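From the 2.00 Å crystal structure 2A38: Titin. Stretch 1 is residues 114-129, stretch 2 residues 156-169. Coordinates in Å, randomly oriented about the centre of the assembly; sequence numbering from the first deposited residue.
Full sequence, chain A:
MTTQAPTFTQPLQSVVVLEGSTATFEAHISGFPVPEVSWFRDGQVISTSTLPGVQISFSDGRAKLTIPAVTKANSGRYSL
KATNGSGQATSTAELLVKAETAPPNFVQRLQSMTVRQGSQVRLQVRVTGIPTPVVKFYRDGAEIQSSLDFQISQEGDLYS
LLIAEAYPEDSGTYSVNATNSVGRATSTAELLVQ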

# COMPACT_ATOMS: atom_id res chain seq x y z
N THR A 114 14.84 33.39 3.00
CA THR A 114 15.59 34.50 3.56
C THR A 114 14.60 35.30 4.38
O THR A 114 13.57 35.73 3.87
CB THR A 114 16.17 35.38 2.44
OG1 THR A 114 16.86 34.54 1.50
CG2 THR A 114 17.15 36.40 3.00
N VAL A 115 14.92 35.48 5.66
CA VAL A 115 14.05 36.22 6.55
C VAL A 115 14.85 37.19 7.41
O VAL A 115 16.06 37.06 7.54
CB VAL A 115 13.26 35.27 7.48
CG1 VAL A 115 12.47 34.27 6.63
CG2 VAL A 115 14.22 34.54 8.42
N ARG A 116 14.16 38.15 8.01
CA ARG A 116 14.84 39.10 8.87
C ARG A 116 14.92 38.57 10.29
O ARG A 116 14.12 37.72 10.72
CB ARG A 116 14.13 40.45 8.85
CG ARG A 116 14.73 41.43 7.85
CD ARG A 116 14.12 42.82 8.01
NE ARG A 116 12.87 42.93 7.27
CZ ARG A 116 12.81 43.15 5.96
NH1 ARG A 116 13.92 43.30 5.24
NH2 ARG A 116 11.62 43.21 5.36
N GLN A 117 15.91 39.07 11.02
CA GLN A 117 16.16 38.68 12.40
C GLN A 117 14.89 38.67 13.24
O GLN A 117 14.10 39.61 13.17
CB GLN A 117 17.18 39.63 12.99
CG GLN A 117 17.73 39.20 14.32
CD GLN A 117 18.77 40.17 14.83
OE1 GLN A 117 19.77 40.45 14.15
NE2 GLN A 117 18.56 40.69 16.03
N GLY A 118 14.69 37.62 14.03
CA GLY A 118 13.52 37.54 14.89
C GLY A 118 12.27 36.92 14.30
O GLY A 118 11.27 36.76 15.00
N SER A 119 12.32 36.56 13.02
CA SER A 119 11.17 35.96 12.34
C SER A 119 10.91 34.51 12.77
O SER A 119 11.85 33.78 13.08
CB SER A 119 11.39 35.96 10.83
OG SER A 119 11.73 37.25 10.36
N GLN A 120 9.64 34.11 12.77
CA GLN A 120 9.27 32.74 13.08
C GLN A 120 9.41 32.01 11.75
O GLN A 120 8.85 32.46 10.74
CB GLN A 120 7.82 32.65 13.56
CG GLN A 120 7.30 31.23 13.68
CD GLN A 120 5.78 31.16 13.77
OE1 GLN A 120 5.19 31.38 14.84
NE2 GLN A 120 5.13 30.87 12.64
N VAL A 121 10.15 30.91 11.73
CA VAL A 121 10.38 30.15 10.50
C VAL A 121 9.99 28.69 10.64
O VAL A 121 10.22 28.06 11.67
CB VAL A 121 11.87 30.20 10.10
CG1 VAL A 121 12.16 29.22 8.99
CG2 VAL A 121 12.23 31.60 9.65
N ARG A 122 9.39 28.15 9.58
CA ARG A 122 9.01 26.74 9.57
C ARG A 122 9.45 26.10 8.27
O ARG A 122 9.13 26.58 7.18
CB ARG A 122 7.49 26.57 9.73
CG ARG A 122 7.02 25.13 9.79
CD ARG A 122 5.99 24.96 10.89
NE ARG A 122 5.13 26.14 10.95
CZ ARG A 122 4.41 26.51 12.00
NH1 ARG A 122 3.67 27.60 11.94
NH2 ARG A 122 4.42 25.78 13.12
N LEU A 123 10.23 25.03 8.39
CA LEU A 123 10.72 24.28 7.24
C LEU A 123 10.01 22.93 7.30
O LEU A 123 10.13 22.20 8.28
CB LEU A 123 12.23 24.10 7.35
CG LEU A 123 13.05 25.38 7.54
CD1 LEU A 123 14.51 25.05 7.82
CD2 LEU A 123 12.91 26.23 6.31
N GLN A 124 9.26 22.58 6.25
CA GLN A 124 8.54 21.31 6.22
C GLN A 124 8.87 20.41 5.04
O GLN A 124 9.29 20.87 3.99
CB GLN A 124 7.03 21.53 6.17
CG GLN A 124 6.43 22.25 7.33
CD GLN A 124 4.92 22.06 7.36
OE1 GLN A 124 4.28 21.94 6.32
NE2 GLN A 124 4.35 22.03 8.56
N VAL A 125 8.61 19.13 5.25
CA VAL A 125 8.80 18.10 4.24
C VAL A 125 7.70 17.06 4.44
O VAL A 125 7.19 16.87 5.54
CB VAL A 125 10.17 17.39 4.38
CG1 VAL A 125 11.31 18.37 4.18
CG2 VAL A 125 10.27 16.71 5.75
N ARG A 126 7.32 16.40 3.36
CA ARG A 126 6.33 15.33 3.43
C ARG A 126 7.04 14.16 2.76
O ARG A 126 7.46 14.25 1.62
CB ARG A 126 5.05 15.68 2.68
CG ARG A 126 4.04 14.55 2.70
CD ARG A 126 2.73 14.93 2.05
NE ARG A 126 1.89 15.76 2.91
CZ ARG A 126 1.25 15.30 3.99
NH1 ARG A 126 1.35 14.02 4.34
NH2 ARG A 126 0.50 16.13 4.71
N VAL A 127 7.21 13.06 3.50
CA VAL A 127 7.92 11.90 2.98
C VAL A 127 7.09 10.63 2.96
O VAL A 127 6.35 10.34 3.91
CB VAL A 127 9.18 11.60 3.82
CG1 VAL A 127 9.97 10.46 3.20
CG2 VAL A 127 10.04 12.83 3.94
N THR A 128 7.23 9.86 1.89
CA THR A 128 6.52 8.59 1.76
C THR A 128 7.54 7.49 1.48
O THR A 128 8.69 7.77 1.13
CB THR A 128 5.51 8.61 0.60
OG1 THR A 128 6.19 8.97 -0.61
CG2 THR A 128 4.38 9.62 0.89
N GLY A 129 7.10 6.25 1.62
CA GLY A 129 7.98 5.11 1.38
C GLY A 129 7.52 3.89 2.15
O GLY A 129 6.83 4.00 3.17
N GLY A 156 2.05 12.10 10.86
CA GLY A 156 1.95 11.25 9.68
C GLY A 156 3.23 11.34 8.87
O GLY A 156 4.32 11.11 9.38
N ASP A 157 3.09 11.69 7.59
CA ASP A 157 4.24 11.81 6.70
C ASP A 157 4.82 13.22 6.69
O ASP A 157 5.83 13.46 6.04
CB ASP A 157 3.83 11.42 5.29
CG ASP A 157 3.01 10.15 5.26
OD1 ASP A 157 3.33 9.22 6.04
OD2 ASP A 157 2.06 10.07 4.44
N LEU A 158 4.19 14.13 7.41
CA LEU A 158 4.63 15.52 7.47
C LEU A 158 5.55 15.84 8.65
O LEU A 158 5.14 15.71 9.81
CB LEU A 158 3.39 16.42 7.52
CG LEU A 158 3.54 17.92 7.27
CD1 LEU A 158 4.11 18.17 5.87
CD2 LEU A 158 2.17 18.56 7.40
N TYR A 159 6.77 16.25 8.35
CA TYR A 159 7.75 16.61 9.38
C TYR A 159 8.04 18.09 9.25
O TYR A 159 8.14 18.61 8.14
CB TYR A 159 9.07 15.84 9.21
CG TYR A 159 8.97 14.36 9.43
CD1 TYR A 159 8.40 13.52 8.47
CD2 TYR A 159 9.47 13.78 10.60
CE1 TYR A 159 8.33 12.15 8.66
CE2 TYR A 159 9.41 12.40 10.80
CZ TYR A 159 8.84 11.59 9.83
OH TYR A 159 8.80 10.22 10.02
N SER A 160 8.17 18.75 10.39
CA SER A 160 8.43 20.17 10.38
C SER A 160 9.53 20.54 11.36
O SER A 160 9.71 19.90 12.38
CB SER A 160 7.16 20.94 10.76
OG SER A 160 6.06 20.51 9.97
N LEU A 161 10.26 21.58 11.00
CA LEU A 161 11.31 22.13 11.84
C LEU A 161 10.87 23.57 12.04
O LEU A 161 10.86 24.36 11.09
CB LEU A 161 12.68 22.09 11.17
CG LEU A 161 13.71 22.92 11.94
CD1 LEU A 161 13.79 22.43 13.37
CD2 LEU A 161 15.07 22.83 11.27
N LEU A 162 10.48 23.90 13.26
CA LEU A 162 10.04 25.24 13.57
C LEU A 162 11.11 25.99 14.35
O LEU A 162 11.62 25.49 15.36
CB LEU A 162 8.76 25.21 14.39
CG LEU A 162 8.33 26.56 14.97
CD1 LEU A 162 7.89 27.49 13.84
CD2 LEU A 162 7.21 26.35 15.96
N ILE A 163 11.48 27.16 13.85
CA ILE A 163 12.45 28.02 14.51
C ILE A 163 11.57 29.19 14.93
O ILE A 163 11.15 29.99 14.09
CB ILE A 163 13.56 28.47 13.54
CG1 ILE A 163 14.20 27.23 12.90
CG2 ILE A 163 14.63 29.25 14.27
CD1 ILE A 163 15.24 27.56 11.86
N ALA A 164 11.24 29.23 16.21
CA ALA A 164 10.36 30.25 16.77
C ALA A 164 10.85 31.68 16.60
O ALA A 164 10.06 32.59 16.31
CB ALA A 164 10.12 29.95 18.25
N GLU A 165 12.15 31.88 16.79
CA GLU A 165 12.78 33.19 16.65
C GLU A 165 14.11 32.98 15.96
O GLU A 165 15.08 32.55 16.58
CB GLU A 165 13.05 33.81 18.02
CG GLU A 165 11.87 34.44 18.68
CD GLU A 165 12.23 35.01 20.03
OE1 GLU A 165 13.06 35.94 20.09
OE2 GLU A 165 11.69 34.50 21.04
N ALA A 166 14.15 33.28 14.67
CA ALA A 166 15.36 33.09 13.89
C ALA A 166 16.32 34.26 14.02
O ALA A 166 15.93 35.41 13.82
CB ALA A 166 14.99 32.88 12.44
N TYR A 167 17.57 33.96 14.35
CA TYR A 167 18.63 34.96 14.48
C TYR A 167 19.78 34.57 13.54
O TYR A 167 19.87 33.41 13.13
CB TYR A 167 19.13 35.06 15.93
CG TYR A 167 18.11 35.70 16.84
CD1 TYR A 167 17.28 34.93 17.65
CD2 TYR A 167 17.89 37.08 16.80
CE1 TYR A 167 16.25 35.51 18.40
CE2 TYR A 167 16.87 37.68 17.54
CZ TYR A 167 16.04 36.89 18.33
OH TYR A 167 14.99 37.47 19.00
N PRO A 168 20.66 35.53 13.19
CA PRO A 168 21.79 35.28 12.29
C PRO A 168 22.60 33.99 12.55
O PRO A 168 23.06 33.35 11.61
CB PRO A 168 22.64 36.54 12.46
CG PRO A 168 21.60 37.59 12.67
CD PRO A 168 20.68 36.92 13.67
N GLU A 169 22.77 33.60 13.82
CA GLU A 169 23.49 32.38 14.16
C GLU A 169 22.80 31.11 13.61
O GLU A 169 23.43 30.05 13.54
CB GLU A 169 23.62 32.26 15.68
CG GLU A 169 24.77 33.06 16.27
CD GLU A 169 24.76 33.09 17.80
OE1 GLU A 169 24.43 32.06 18.43
OE2 GLU A 169 25.09 34.16 18.37
O HOH W 1 9.27 35.14 16.26
O HOH W 2 0.18 11.76 6.57

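How does the pairing begin at the start of stretch 2? Two antiparallel strands, with axes 4.6 Å apart at closest approach, run at 165° to each other, and Asp157 sets the first rung: Val127 N donates to Asp157 O at 2.9 Å. The CA-to-CB bond of Asp157 points toward stretch 1, yet Asp157 OD2 stays 4.0 Å from Arg126 NH1, too far for a salt bridge, so the opposite charges attract only at a distance. A water also links the two residues, accepting a bond from Asp157 N at 3.1 Å and a weak one from Arg126 NH1 at 3.4 Å. Leu158, paired with Arg126, lays its CB over one face of the guanidinium, an apolar cover for a flat group whose hydrogen-bonding atoms lie around its rim.

What holds the strands together from Tyr159 to Ile163, and how do the side chains divide between the two faces? Every second residue exchanges two backbone hydrogen bonds with its partner, and alternation sends Tyr159, Leu161 and Ile163 to the same face as Val125, Leu123 and Val121, where apolar groups meet. Tyr159 N reaches Val125 O at 2.9 Å, Val125 N returns to Tyr159 O at 3.0 Å, and Tyr159 CB lies 3.8 Å from Val125 CG2. On the other, more polar face, Ser160 OG accepts a weak, bent hydrogen bond from Gln124 NE2 at 2.7 Å; between the rungs CA-H groups approach carbonyls, as where Ser160 CA lies 3.4 Å from Leu123 O. Leu161 N to Leu123 O is 2.8 Å, with 2.9 Å from Leu123 N to Leu161 O, and Leu161 CD2 is 4.1 Å from Leu123 CD1. Leu162 places its CD1 over one face of the Arg122 guanidinium, 3.9 Å from Arg122 NH2. The Ile163 pair is tightest and nearly straight, at 2.7 Å both from Ile163 N to Val121 O and from Val121 N to Ile163 O.

How does contact continue once the chain turns at Ala164 and Glu165? A water donates to Ala164 O at 2.7 Å and to Gly118 O at 2.9 Å, bridging the backbones. Ala166 then bonds through both its backbone N and its O: Ala166 N to Ser119 O at 2.8 Å, and Gly118 N to Ala166 O at a short 2.5 Å. Ala166 CB sits 4.1 Å from Val121 CG2. Gly118 lies in a type II turn, where its positive phi suits glycine, and its N sits over one face of the Tyr167 ring. Gln117 CG packs 3.3 Å from Tyr167 CD2.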